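DNA replication initiator (Cdc21/Cdc54) (Methanothermobacter thermautotrophicus, PDB 1LTL) probably unwinds DNA during replication as an ATP-driven MCM helicase, of which this zinc-binding N-terminal portion assembles into a dodecamer. Local coordinates at residues 121-126 against 178-183; 223-228 against 238-243; 90-95 against 205-210; 184-189 against 196-201. All coordinates share one frame; numbering follows the deposited sequence.

Contact 1. Residues 121-126 against 178-183; sequences RKTDEI and DTQTLK
Two antiparallel strands of the OB domain meet here, with Thr-123 facing Leu-182 as a non-hydrogen-bonded pair. Backbone bonds flank that pair: Arg-121 N gives to Lys-183 O, Lys-183 N to Lys-122 O at 2.9 Å, and Asp-124 N to Thr-181 O at 2.8 Å. On the face carrying Thr-123 and Leu-182, Thr-123 OG1 lies 3.8 Å from Leu-182 CB.

At Asp-124 a side chain joins in as well. Gln-180 has CG anti to its backbone N (chi1 175°) and runs on extended, and its NE2 donates to Asp-124 O at 3.0 Å, nearly along the C=O axis although the acceptor sits 26° out of the amide plane. Its OE1 takes the backbone N-H of Asp-210, so both ends of the amide are used and its rotation is fixed. This is the curled sheet of an OB fold, strand 113-137 pairing with 175-185, which pairs in turn with 199-205. Ile-126 crosses the Gln-180 chain, CG1 3.8 Å from Gln-180 CD, while its CG2 reaches Asp-178 CB at 3.9 Å. Asp-178 OD1 bonds to Ser-107 of a second subunit, whose Arg-106 packs on Ile-126.

Contact 2. Residues 223-228 against 238-243; sequences TLRTVR and FIYGNY
Arg-225 turns its guanidinium flat onto the ring of Tyr-240, the planes 13° apart and the centres 4.4 Å apart, a cation-pi stack. The two side chains lie alongside and point the same way, with Arg-225 NH2 3.4 Å from Tyr-240 CD2. A bend at chi2 (-80°) sets Arg-225 CD on its course after CG has passed beside Tyr-240 CB. Against Phe-238 the same guanidinium stands nearly upright, planes 86° apart. That ring is met by the root of the arginine, Arg-225 CB lying 3.2 Å from Phe-238 CZ. Val-227 crosses the Phe-238 side chain at about a right angle, Val-227 CG1 4.0 Å from Phe-238 CD2.

These residues belong to the beta hairpin of strands 217-229 and 234-243, where Thr-223 with Tyr-240 and Arg-225 with Phe-238 are hydrogen-bonded antiparallel pairs. Between them Leu-224 and Ile-239 face the other side of the sheet, CD1 of Leu-224 4.1 Å from CG1 of Ile-239. At the far end of its ring, Tyr-240 OH is bonded to Glu-205.

Contact 3. Residues 90-95 against 205-210; sequences NIRFSG and EDDLVD
Charge pairing comes first: Arg-92 and Asp-207 reach toward each other tip to tip, and NH2 of Arg-92 gives a salt-bridging hydrogen bond to OD1 of Asp-207 at 2.7 Å. The oxygen is met on its syn side, 33° out of the carboxylate plane, and the two flat groups are turned 56° against each other. The arginine chain is extended from CG to NE (chi3 -172°), which places NE out toward the loop. The bridge joins the N-terminal domain, through strand 90-94, to the OB domain, through the loop with a short 3-10 turn that follows strand 199-205.

Among the other polar links, Arg-92 NE and Asp-207 OD2 share Ser-43 OG, while Arg-92 NH1 bonds to Asn-242 O. Asp-206 forms its own salt bridge with Arg-42. An alanine in place of Arg-92 would probably leave Asp-207 without this salt-bridge partner and Asn-242 O without the N-H it receives.

As for packing, Leu-208 and Arg-92 slide past each other in opposite directions, and Asn-90 CB lies over one guanidinium face.

Contact 4. Residues 184-189 against 196-201; sequences LQEPLE and QPRQIT
Glu-186 sends its carboxylate across to residues 196-201, where OE1 accepts the backbone N-H of Arg-198 at 2.8 Å. The donor stands above the carboxylate plane, 38° out of it. OE1 is gripped a second time, by a salt bridge to Arg-103. With CG between the backbone N and the carbonyl carbon (chi1 57°), the chain starts toward residues 196-201 and then runs on extended. Glu-186 N returns a bond to Arg-198 O, 3.2 Å long, so one residue serves both backbone polar atoms of Arg-198. A glutamate replaced by alanine here would probably leave the Arg-198 N-H and the Arg-103 charge without their carboxylate partner.

Next along, Leu-184 and Ile-200 form a hydrogen-bonded antiparallel pair, Leu-184 N to Ile-200 O at 2.8 Å, and this is where strands 175-185 and 199-205 of the OB domain begin to part into a connecting loop.

Packing gathers round Pro-197. The side chain of Gln-185 crosses the proline, CG of Gln-185 3.7 Å from CB of Pro-197; CG of Glu-186 meets that CB at 3.6 Å, and CD2 of Leu-188 reaches CG of Pro-197 at 4.0 Å. On the face of Leu-184 and Ile-200, Leu-184 packs on Val-218 and Val-220 of strand 217-229, and Ile-200 on Ile-239 of strand 234-243.

Overall arrangement
From the N terminus, the helices and strand 43-47 lead to strand 90-94, where contact 3 opens; it closes only at 205-210, tying the N-terminal domain to the OB domain. Within that long span lie contact 1, between strands 113-137 and 175-185, and then contact 4, which closes a short loop leading into strand 199-205. Contact 2 follows as the hairpin 217-229 and 234-243. No two loops cross. Contacts 1 and 4 share strand 175-185 and meet through Lys-183 with Thr-201 and Arg-121 with Gln-199. Strand 199-205 joins contact 4 to contact 2, and Glu-205 of contact 3 bonds both Thr-179 of contact 1 and Tyr-240 of contact 2.

Contact 1. Residues 121-126 against 178-183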
loop_
_atom_site.group_PDB
_atom_site.type_symbol
_atom_site.label_atom_id
_atom_site.label_comp_id
_atom_site.label_asym_id
_atom_site.label_seq_id
_atom_site.Cartn_x
_atom_site.Cartn_y
_atom_site.Cartn_z
ATOM N N ARG A 121 -15.141 52.707 -12.787
ATOM C CA ARG A 121 -16.504 52.711 -12.310
ATOM C C ARG A 121 -16.585 52.360 -10.832
ATOM O O ARG A 121 -16.674 53.245 -9.992
ATOM C CB ARG A 121 -17.342 51.739 -13.132
ATOM C CG ARG A 121 -18.835 51.761 -12.835
ATOM C CD ARG A 121 -19.500 50.401 -13.157
ATOM N NE ARG A 121 -19.425 50.013 -14.576
ATOM C CZ ARG A 121 -20.172 50.526 -15.560
ATOM N NH1 ARG A 121 -21.075 51.467 -15.297
ATOM N NH2 ARG A 121 -20.020 50.087 -16.809
ATOM N N LYS A 122 -16.541 51.075 -10.502
ATOM C CA LYS A 122 -16.637 50.649 -9.104
ATOM C C LYS A 122 -15.310 50.226 -8.503
ATOM O O LYS A 122 -14.533 49.520 -9.143
ATOM C CB LYS A 122 -17.635 49.494 -8.974
ATOM C CG LYS A 122 -17.712 48.905 -7.576
ATOM C CD LYS A 122 -18.617 47.682 -7.504
ATOM C CE LYS A 122 -18.398 46.911 -6.195
ATOM N NZ LYS A 122 -18.908 45.495 -6.231
ATOM N N THR A 123 -15.067 50.646 -7.264
ATOM C CA THR A 123 -13.827 50.307 -6.566
ATOM C C THR A 123 -14.045 49.433 -5.327
ATOM O O THR A 123 -14.870 49.746 -4.475
ATOM C CB THR A 123 -13.073 51.580 -6.169
ATOM O OG1 THR A 123 -12.273 52.014 -7.274
ATOM C CG2 THR A 123 -12.191 51.338 -4.967
ATOM N N ASP A 124 -13.296 48.340 -5.226
ATOM C CA ASP A 124 -13.438 47.433 -4.090
ATOM C C ASP A 124 -12.464 47.695 -2.947
ATOM O O ASP A 124 -11.471 48.400 -3.101
ATOM C CB ASP A 124 -13.295 45.972 -4.536
ATOM C CG ASP A 124 -14.335 45.568 -5.571
ATOM O OD1 ASP A 124 -15.552 45.660 -5.287
ATOM O OD2 ASP A 124 -13.929 45.148 -6.674
ATOM N N GLU A 125 -12.769 47.096 -1.800
ATOM C CA GLU A 125 -11.973 47.216 -0.584
ATOM C C GLU A 125 -10.577 46.642 -0.790
ATOM O O GLU A 125 -10.389 45.691 -1.543
ATOM C CB GLU A 125 -12.683 46.462 0.550
ATOM C CG GLU A 125 -11.983 46.494 1.922
ATOM C CD GLU A 125 -12.186 47.808 2.690
ATOM O OE1 GLU A 125 -13.353 48.119 3.057
ATOM O OE2 GLU A 125 -11.176 48.526 2.925
ATOM N N ILE A 126 -9.597 47.231 -0.123
ATOM C CA ILE A 126 -8.242 46.736 -0.238
ATOM C C ILE A 126 -8.081 45.561 0.733
ATOM O O ILE A 126 -8.435 45.682 1.900
ATOM C CB ILE A 126 -7.226 47.826 0.121
ATOM C CG1 ILE A 126 -7.433 49.051 -0.778
ATOM C CG2 ILE A 126 -5.823 47.272 0.039
ATOM C CD1 ILE A 126 -8.620 49.955 -0.329
ATOM N N ASP A 178 -0.723 44.044 -0.299
ATOM C CA ASP A 178 -2.043 44.608 -0.566
ATOM C C ASP A 178 -2.495 44.509 -2.015
ATOM O O ASP A 178 -1.737 44.772 -2.944
ATOM C CB ASP A 178 -2.103 46.052 -0.078
ATOM C CG ASP A 178 -1.950 46.160 1.424
ATOM O OD1 ASP A 178 -2.772 45.549 2.168
ATOM O OD2 ASP A 178 -1.000 46.865 1.859
ATOM N N THR A 179 -3.753 44.134 -2.190
ATOM C CA THR A 179 -4.336 43.954 -3.511
ATOM C C THR A 179 -5.688 44.663 -3.592
ATOM O O THR A 179 -6.359 44.851 -2.585
ATOM C CB THR A 179 -4.527 42.438 -3.798
ATOM O OG1 THR A 179 -4.416 42.194 -5.207
ATOM C CG2 THR A 179 -5.898 41.958 -3.302
ATOM N N GLN A 180 -6.091 45.071 -4.782
ATOM C CA GLN A 180 -7.362 45.758 -4.903
ATOM C C GLN A 180 -7.994 45.568 -6.254
ATOM O O GLN A 180 -7.302 45.460 -7.266
ATOM C CB GLN A 180 -7.196 47.237 -4.637
ATOM C CG GLN A 180 -8.451 48.015 -4.875
ATOM C CD GLN A 180 -8.251 49.449 -4.516
ATOM O OE1 GLN A 180 -7.119 49.939 -4.516
ATOM N NE2 GLN A 180 -9.335 50.145 -4.213
ATOM N N THR A 181 -9.319 45.554 -6.267
ATOM C CA THR A 181 -10.058 45.328 -7.491
ATOM C C THR A 181 -10.937 46.479 -7.919
ATOM O O THR A 181 -11.566 47.128 -7.089
ATOM C CB THR A 181 -10.944 44.108 -7.316
ATOM O OG1 THR A 181 -10.160 42.938 -7.519
ATOM C CG2 THR A 181 -12.077 44.113 -8.293
ATOM N N LEU A 182 -10.994 46.750 -9.215
ATOM C CA LEU A 182 -11.894 47.801 -9.670
ATOM C C LEU A 182 -12.349 47.488 -11.064
ATOM O O LEU A 182 -11.704 46.721 -11.767
ATOM C CB LEU A 182 -11.229 49.170 -9.610
ATOM C CG LEU A 182 -10.339 49.661 -10.739
ATOM C CD1 LEU A 182 -9.679 50.946 -10.263
ATOM C CD2 LEU A 182 -9.282 48.653 -11.087
ATOM N N LYS A 183 -13.495 48.056 -11.428
ATOM C CA LYS A 183 -14.096 47.884 -12.747
ATOM C C LYS A 183 -13.723 49.056 -13.643
ATOM O O LYS A 183 -13.873 50.211 -13.257
ATOM C CB LYS A 183 -15.623 47.819 -12.640
ATOM C CG LYS A 183 -16.180 46.441 -12.382
ATOM C CD LYS A 183 -15.687 45.469 -13.448
ATOM C CE LYS A 183 -16.197 44.050 -13.219
ATOM N NZ LYS A 183 -15.668 43.500 -11.945
#

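Contact 2. Residues 223-228 against 238-243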
loop_
_atom_site.group_PDB
_atom_site.type_symbol
_atom_site.label_atom_id
_atom_site.label_comp_id
_atom_site.label_asym_id
_atom_site.label_seq_id
_atom_site.Cartn_x
_atom_site.Cartn_y
_atom_site.Cartn_z
ATOM N N THR A 223 -0.805 43.375 -17.673
ATOM C CA THR A 223 -0.870 42.081 -18.329
ATOM C C THR A 223 -2.298 41.559 -18.368
ATOM O O THR A 223 -3.031 41.650 -17.382
ATOM C CB THR A 223 -0.012 41.075 -17.603
ATOM O OG1 THR A 223 1.287 41.639 -17.362
ATOM C CG2 THR A 223 0.131 39.831 -18.431
ATOM N N LEU A 224 -2.724 41.033 -19.507
ATOM C CA LEU A 224 -4.084 40.514 -19.544
ATOM C C LEU A 224 -4.039 39.079 -19.048
ATOM O O LEU A 224 -3.320 38.232 -19.576
ATOM C CB LEU A 224 -4.663 40.579 -20.946
ATOM C CG LEU A 224 -6.109 40.147 -21.136
ATOM C CD1 LEU A 224 -7.157 41.040 -20.461
ATOM C CD2 LEU A 224 -6.296 40.187 -22.616
ATOM N N ARG A 225 -4.798 38.817 -18.003
ATOM C CA ARG A 225 -4.803 37.498 -17.429
ATOM C C ARG A 225 -6.208 36.926 -17.517
ATOM O O ARG A 225 -7.200 37.642 -17.745
ATOM C CB ARG A 225 -4.351 37.563 -15.953
ATOM C CG ARG A 225 -3.008 38.282 -15.638
ATOM C CD ARG A 225 -1.775 37.423 -15.914
ATOM N NE ARG A 225 -0.557 37.868 -15.201
ATOM C CZ ARG A 225 -0.486 38.105 -13.882
ATOM N NH1 ARG A 225 -1.552 37.959 -13.088
ATOM N NH2 ARG A 225 0.662 38.474 -13.338
ATOM N N THR A 226 -6.303 35.620 -17.371
ATOM C CA THR A 226 -7.619 35.046 -17.395
ATOM C C THR A 226 -7.774 34.098 -16.218
ATOM O O THR A 226 -6.795 33.557 -15.693
ATOM C CB THR A 226 -7.927 34.308 -18.734
ATOM O OG1 THR A 226 -9.346 34.153 -18.859
ATOM C CG2 THR A 226 -7.292 32.926 -18.776
ATOM N N VAL A 227 -9.020 33.916 -15.807
ATOM C CA VAL A 227 -9.313 33.046 -14.702
ATOM C C VAL A 227 -10.683 32.420 -14.807
ATOM O O VAL A 227 -11.654 33.091 -15.152
ATOM C CB VAL A 227 -9.222 33.798 -13.364
ATOM C CG1 VAL A 227 -10.255 34.905 -13.305
ATOM C CG2 VAL A 227 -9.419 32.833 -12.233
ATOM N N ARG A 228 -10.750 31.124 -14.500
ATOM C CA ARG A 228 -12.003 30.383 -14.538
ATOM C C ARG A 228 -12.813 30.635 -13.284
ATOM O O ARG A 228 -12.331 30.469 -12.163
ATOM C CB ARG A 228 -11.732 28.891 -14.694
ATOM C CG ARG A 228 -12.974 28.019 -14.556
ATOM C CD ARG A 228 -12.991 26.848 -15.558
ATOM N NE ARG A 228 -11.729 26.120 -15.647
ATOM C CZ ARG A 228 -11.391 25.385 -16.700
ATOM N NH1 ARG A 228 -12.229 25.299 -17.730
ATOM N NH2 ARG A 228 -10.222 24.748 -16.727
ATOM N N PHE A 238 -9.250 39.585 -17.187
ATOM C CA PHE A 238 -9.104 40.753 -16.324
ATOM C C PHE A 238 -7.724 41.340 -16.551
ATOM O O PHE A 238 -6.839 40.667 -17.084
ATOM C CB PHE A 238 -9.312 40.382 -14.831
ATOM C CG PHE A 238 -8.189 39.570 -14.236
ATOM C CD1 PHE A 238 -7.058 40.189 -13.725
ATOM C CD2 PHE A 238 -8.218 38.183 -14.273
ATOM C CE1 PHE A 238 -5.989 39.444 -13.275
ATOM C CE2 PHE A 238 -7.142 37.439 -13.821
ATOM C CZ PHE A 238 -6.032 38.073 -13.325
ATOM N N ILE A 239 -7.532 42.596 -16.180
ATOM C CA ILE A 239 -6.208 43.174 -16.357
ATOM C C ILE A 239 -5.467 43.290 -15.046
ATOM O O ILE A 239 -6.001 43.781 -14.045
ATOM C CB ILE A 239 -6.223 44.590 -16.956
ATOM C CG1 ILE A 239 -6.877 44.590 -18.338
ATOM C CG2 ILE A 239 -4.803 45.099 -17.054
ATOM C CD1 ILE A 239 -7.394 45.946 -18.736
ATOM N N TYR A 240 -4.225 42.827 -15.070
ATOM C CA TYR A 240 -3.342 42.899 -13.918
ATOM C C TYR A 240 -2.552 44.179 -14.172
ATOM O O TYR A 240 -1.618 44.214 -14.986
ATOM C CB TYR A 240 -2.409 41.687 -13.879
ATOM C CG TYR A 240 -1.528 41.675 -12.663
ATOM C CD1 TYR A 240 -2.088 41.744 -11.390
ATOM C CD2 TYR A 240 -0.138 41.706 -12.774
ATOM C CE1 TYR A 240 -1.302 41.866 -10.256
ATOM C CE2 TYR A 240 0.671 41.826 -11.641
ATOM C CZ TYR A 240 0.074 41.915 -10.378
ATOM O OH TYR A 240 0.820 42.100 -9.220
ATOM N N GLY A 241 -2.958 45.231 -13.472
ATOM C CA GLY A 241 -2.344 46.535 -13.622
ATOM C C GLY A 241 -0.867 46.635 -13.333
ATOM O O GLY A 241 -0.388 46.100 -12.335
ATOM N N ASN A 242 -0.143 47.318 -14.218
ATOM C CA ASN A 242 1.283 47.533 -14.049
ATOM C C ASN A 242 1.540 49.002 -13.855
ATOM O O ASN A 242 2.260 49.400 -12.957
ATOM C CB ASN A 242 2.078 47.114 -15.267
ATOM C CG ASN A 242 3.543 47.515 -15.155
ATOM O OD1 ASN A 242 4.399 46.710 -14.772
ATOM N ND2 ASN A 242 3.833 48.770 -15.467
ATOM N N TYR A 243 0.957 49.810 -14.723
ATOM C CA TYR A 243 1.161 51.241 -14.656
ATOM C C TYR A 243 -0.143 51.949 -14.955
ATOM O O TYR A 243 -0.928 51.498 -15.785
ATOM C CB TYR A 243 2.261 51.645 -15.664
ATOM C CG TYR A 243 2.500 53.137 -15.789
ATOM C CD1 TYR A 243 2.912 53.892 -14.689
ATOM C CD2 TYR A 243 2.236 53.807 -16.985
ATOM C CE1 TYR A 243 3.042 55.279 -14.771
ATOM C CE2 TYR A 243 2.361 55.196 -17.078
ATOM C CZ TYR A 243 2.759 55.929 -15.965
ATOM O OH TYR A 243 2.823 57.310 -16.015
#

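Contact 3. Residues 90-95 against 205-210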
loop_
_atom_site.group_PDB
_atom_site.type_symbol
_atom_site.label_atom_id
_atom_site.label_comp_id
_atom_site.label_asym_id
_atom_site.label_seq_id
_atom_site.Cartn_x
_atom_site.Cartn_y
_atom_site.Cartn_z
ATOM N N ASN A 90 9.315 47.213 -8.098
ATOM C CA ASN A 90 8.334 47.038 -9.139
ATOM C C ASN A 90 8.711 47.865 -10.333
ATOM O O ASN A 90 8.744 49.084 -10.246
ATOM C CB ASN A 90 6.969 47.493 -8.659
ATOM C CG ASN A 90 6.437 46.642 -7.556
ATOM O OD1 ASN A 90 5.611 47.094 -6.770
ATOM N ND2 ASN A 90 6.888 45.394 -7.491
ATOM N N ILE A 91 9.001 47.218 -11.452
ATOM C CA ILE A 91 9.325 47.973 -12.645
ATOM C C ILE A 91 8.006 48.325 -13.332
ATOM O O ILE A 91 7.234 47.446 -13.673
ATOM C CB ILE A 91 10.179 47.165 -13.626
ATOM C CG1 ILE A 91 11.557 46.876 -13.046
ATOM C CG2 ILE A 91 10.373 47.965 -14.880
ATOM C CD1 ILE A 91 11.581 45.859 -11.952
ATOM N N ARG A 92 7.730 49.606 -13.523
ATOM C CA ARG A 92 6.490 49.973 -14.187
ATOM C C ARG A 92 6.764 50.763 -15.461
ATOM O O ARG A 92 7.354 51.836 -15.402
ATOM C CB ARG A 92 5.618 50.806 -13.261
ATOM C CG ARG A 92 5.355 50.130 -11.964
ATOM C CD ARG A 92 4.350 50.874 -11.128
ATOM N NE ARG A 92 4.300 50.259 -9.806
ATOM C CZ ARG A 92 3.648 49.138 -9.526
ATOM N NH1 ARG A 92 2.974 48.517 -10.481
ATOM N NH2 ARG A 92 3.697 48.629 -8.301
ATOM N N PHE A 93 6.326 50.252 -16.609
ATOM C CA PHE A 93 6.557 50.945 -17.870
ATOM C C PHE A 93 5.534 51.989 -18.215
ATOM O O PHE A 93 4.341 51.777 -18.046
ATOM C CB PHE A 93 6.628 49.945 -18.994
ATOM C CG PHE A 93 7.606 48.882 -18.744
ATOM C CD1 PHE A 93 7.386 47.960 -17.744
ATOM C CD2 PHE A 93 8.786 48.834 -19.455
ATOM C CE1 PHE A 93 8.335 47.002 -17.452
ATOM C CE2 PHE A 93 9.754 47.875 -19.172
ATOM C CZ PHE A 93 9.526 46.958 -18.169
ATOM N N SER A 94 6.006 53.127 -18.706
ATOM C CA SER A 94 5.099 54.199 -19.090
ATOM C C SER A 94 5.110 54.451 -20.601
ATOM O O SER A 94 6.125 54.257 -21.264
ATOM C CB SER A 94 5.461 55.483 -18.357
ATOM O OG SER A 94 4.522 56.502 -18.669
ATOM N N GLY A 95 3.969 54.889 -21.127
ATOM C CA GLY A 95 3.863 55.147 -22.548
ATOM C C GLY A 95 4.018 53.881 -23.373
ATOM O O GLY A 95 5.069 53.624 -23.977
ATOM N N GLU A 205 -2.162 46.109 -7.291
ATOM C CA GLU A 205 -1.474 45.613 -6.114
ATOM C C GLU A 205 -0.303 46.481 -5.672
ATOM O O GLU A 205 0.139 47.366 -6.394
ATOM C CB GLU A 205 -1.000 44.192 -6.351
ATOM C CG GLU A 205 -2.109 43.259 -6.767
ATOM C CD GLU A 205 -1.645 41.834 -6.780
ATOM O OE1 GLU A 205 -0.447 41.626 -7.124
ATOM O OE2 GLU A 205 -2.470 40.933 -6.462
ATOM N N ASP A 206 0.203 46.195 -4.477
ATOM C CA ASP A 206 1.296 46.941 -3.868
ATOM C C ASP A 206 1.043 48.447 -3.813
ATOM O O ASP A 206 -0.017 48.867 -3.370
ATOM C CB ASP A 206 2.622 46.665 -4.564
ATOM C CG ASP A 206 3.771 46.561 -3.575
ATOM O OD1 ASP A 206 3.539 46.857 -2.376
ATOM O OD2 ASP A 206 4.895 46.187 -3.981
ATOM N N ASP A 207 2.001 49.259 -4.255
ATOM C CA ASP A 207 1.843 50.709 -4.180
ATOM C C ASP A 207 0.796 51.313 -5.082
ATOM O O ASP A 207 0.471 52.493 -4.941
ATOM C CB ASP A 207 3.161 51.411 -4.429
ATOM C CG ASP A 207 3.808 50.964 -5.687
ATOM O OD1 ASP A 207 4.049 49.744 -5.816
ATOM O OD2 ASP A 207 4.080 51.823 -6.555
ATOM N N LEU A 208 0.267 50.519 -6.006
ATOM C CA LEU A 208 -0.770 51.002 -6.896
ATOM C C LEU A 208 -2.098 50.920 -6.205
ATOM O O LEU A 208 -3.119 51.339 -6.738
ATOM C CB LEU A 208 -0.844 50.158 -8.140
ATOM C CG LEU A 208 -0.066 50.679 -9.335
ATOM C CD1 LEU A 208 1.396 50.926 -8.987
ATOM C CD2 LEU A 208 -0.216 49.634 -10.429
ATOM N N VAL A 209 -2.100 50.367 -5.011
ATOM C CA VAL A 209 -3.339 50.237 -4.282
ATOM C C VAL A 209 -3.857 51.611 -3.909
ATOM O O VAL A 209 -3.076 52.525 -3.681
ATOM C CB VAL A 209 -3.120 49.389 -3.021
ATOM C CG1 VAL A 209 -4.360 49.394 -2.157
ATOM C CG2 VAL A 209 -2.780 47.972 -3.430
ATOM N N ASP A 210 -5.177 51.753 -3.866
ATOM C CA ASP A 210 -5.820 53.010 -3.476
ATOM C C ASP A 210 -5.208 54.181 -4.221
ATOM O O ASP A 210 -4.794 55.163 -3.612
ATOM C CB ASP A 210 -5.659 53.212 -1.966
ATOM C CG ASP A 210 -6.829 53.948 -1.339
ATOM O OD1 ASP A 210 -7.967 53.836 -1.861
ATOM O OD2 ASP A 210 -6.612 54.618 -0.303
#

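Contact 4. Residues 184-189 against 196-201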
loop_
_atom_site.group_PDB
_atom_site.type_symbol
_atom_site.label_atom_id
_atom_site.label_comp_id
_atom_site.label_asym_id
_atom_site.label_seq_id
_atom_site.Cartn_x
_atom_site.Cartn_y
_atom_site.Cartn_z
ATOM N N LEU A 184 -13.237 48.749 -14.835
ATOM C CA LEU A 184 -12.853 49.767 -15.789
ATOM C C LEU A 184 -13.848 49.734 -16.936
ATOM O O LEU A 184 -13.949 48.734 -17.632
ATOM C CB LEU A 184 -11.457 49.479 -16.327
ATOM C CG LEU A 184 -10.984 50.495 -17.354
ATOM C CD1 LEU A 184 -10.843 51.857 -16.686
ATOM C CD2 LEU A 184 -9.666 50.042 -17.972
ATOM N N GLN A 185 -14.572 50.828 -17.141
ATOM C CA GLN A 185 -15.579 50.916 -18.202
ATOM C C GLN A 185 -15.001 51.554 -19.446
ATOM O O GLN A 185 -14.186 52.474 -19.358
ATOM C CB GLN A 185 -16.750 51.747 -17.709
ATOM C CG GLN A 185 -17.823 52.006 -18.718
ATOM C CD GLN A 185 -18.800 53.045 -18.208
ATOM O OE1 GLN A 185 -18.533 54.254 -18.272
ATOM N NE2 GLN A 185 -19.928 52.584 -17.661
ATOM N N GLU A 186 -15.435 51.078 -20.606
ATOM C CA GLU A 186 -14.929 51.624 -21.855
ATOM C C GLU A 186 -15.368 53.046 -22.076
ATOM O O GLU A 186 -16.369 53.512 -21.526
ATOM C CB GLU A 186 -15.368 50.791 -23.051
ATOM C CG GLU A 186 -16.867 50.628 -23.179
ATOM C CD GLU A 186 -17.271 49.900 -24.449
ATOM O OE1 GLU A 186 -18.425 49.406 -24.494
ATOM O OE2 GLU A 186 -16.443 49.833 -25.395
ATOM N N PRO A 187 -14.610 53.765 -22.895
ATOM C CA PRO A 187 -14.949 55.153 -23.176
ATOM C C PRO A 187 -16.302 55.182 -23.880
ATOM O O PRO A 187 -16.553 54.403 -24.808
ATOM C CB PRO A 187 -13.799 55.610 -24.075
ATOM C CG PRO A 187 -12.648 54.716 -23.641
ATOM C CD PRO A 187 -13.338 53.390 -23.534
ATOM N N LEU A 188 -17.178 56.070 -23.421
ATOM C CA LEU A 188 -18.513 56.217 -23.986
ATOM C C LEU A 188 -18.495 56.793 -25.394
ATOM O O LEU A 188 -19.320 56.418 -26.226
ATOM C CB LEU A 188 -19.344 57.115 -23.078
ATOM C CG LEU A 188 -19.579 56.439 -21.740
ATOM C CD1 LEU A 188 -20.001 57.444 -20.691
ATOM C CD2 LEU A 188 -20.616 55.354 -21.934
ATOM N N GLU A 189 -17.552 57.694 -25.660
ATOM C CA GLU A 189 -17.463 58.325 -26.972
ATOM C C GLU A 189 -17.015 57.418 -28.118
ATOM O O GLU A 189 -16.011 57.686 -28.778
ATOM C CB GLU A 189 -16.573 59.583 -26.924
ATOM C CG GLU A 189 -15.105 59.391 -26.509
ATOM C CD GLU A 189 -14.829 59.787 -25.055
ATOM O OE1 GLU A 189 -15.056 60.970 -24.691
ATOM O OE2 GLU A 189 -14.374 58.913 -24.278
ATOM N N GLN A 196 -24.783 49.431 -24.351
ATOM C CA GLN A 196 -24.331 49.702 -22.984
ATOM C C GLN A 196 -22.842 49.363 -22.956
ATOM O O GLN A 196 -22.434 48.284 -23.394
ATOM C CB GLN A 196 -25.072 48.836 -21.964
ATOM C CG GLN A 196 -26.582 48.989 -21.983
ATOM C CD GLN A 196 -27.201 48.452 -23.263
ATOM O OE1 GLN A 196 -27.094 47.259 -23.562
ATOM N NE2 GLN A 196 -27.853 49.330 -24.027
ATOM N N PRO A 197 -22.009 50.279 -22.431
ATOM C CA PRO A 197 -20.565 50.051 -22.369
ATOM C C PRO A 197 -20.215 48.752 -21.675
ATOM O O PRO A 197 -20.950 48.269 -20.810
ATOM C CB PRO A 197 -20.062 51.270 -21.612
ATOM C CG PRO A 197 -21.183 51.547 -20.674
ATOM C CD PRO A 197 -22.388 51.418 -21.576
ATOM N N ARG A 198 -19.089 48.184 -22.079
ATOM C CA ARG A 198 -18.608 46.944 -21.501
ATOM C C ARG A 198 -17.497 47.279 -20.514
ATOM O O ARG A 198 -16.697 48.177 -20.747
ATOM C CB ARG A 198 -18.083 46.019 -22.604
ATOM C CG ARG A 198 -19.167 45.264 -23.380
ATOM C CD ARG A 198 -18.556 44.416 -24.505
ATOM N NE ARG A 198 -19.550 43.634 -25.238
ATOM C CZ ARG A 198 -19.316 43.031 -26.404
ATOM N NH1 ARG A 198 -18.118 43.119 -26.978
ATOM N NH2 ARG A 198 -20.283 42.337 -27.001
ATOM N N GLN A 199 -17.448 46.563 -19.405
ATOM C CA GLN A 199 -16.424 46.827 -18.427
ATOM C C GLN A 199 -15.502 45.636 -18.235
ATOM O O GLN A 199 -15.821 44.515 -18.616
ATOM C CB GLN A 199 -17.073 47.195 -17.105
ATOM C CG GLN A 199 -18.382 46.474 -16.867
ATOM C CD GLN A 199 -18.769 46.446 -15.392
ATOM O OE1 GLN A 199 -18.696 47.469 -14.693
ATOM N NE2 GLN A 199 -19.186 45.271 -14.911
ATOM N N ILE A 200 -14.339 45.879 -17.659
ATOM C CA ILE A 200 -13.423 44.789 -17.413
ATOM C C ILE A 200 -12.791 44.973 -16.051
ATOM O O ILE A 200 -12.629 46.094 -15.595
ATOM C CB ILE A 200 -12.327 44.716 -18.457
ATOM C CG1 ILE A 200 -11.656 43.351 -18.358
ATOM C CG2 ILE A 200 -11.313 45.818 -18.234
ATOM C CD1 ILE A 200 -10.673 43.105 -19.419
ATOM N N THR A 201 -12.419 43.884 -15.392
ATOM C CA THR A 201 -11.828 44.020 -14.072
ATOM C C THR A 201 -10.348 44.319 -14.080
ATOM O O THR A 201 -9.585 43.762 -14.864
ATOM C CB THR A 201 -12.073 42.770 -13.229
ATOM O OG1 THR A 201 -13.449 42.727 -12.836
ATOM C CG2 THR A 201 -11.227 42.788 -11.997
#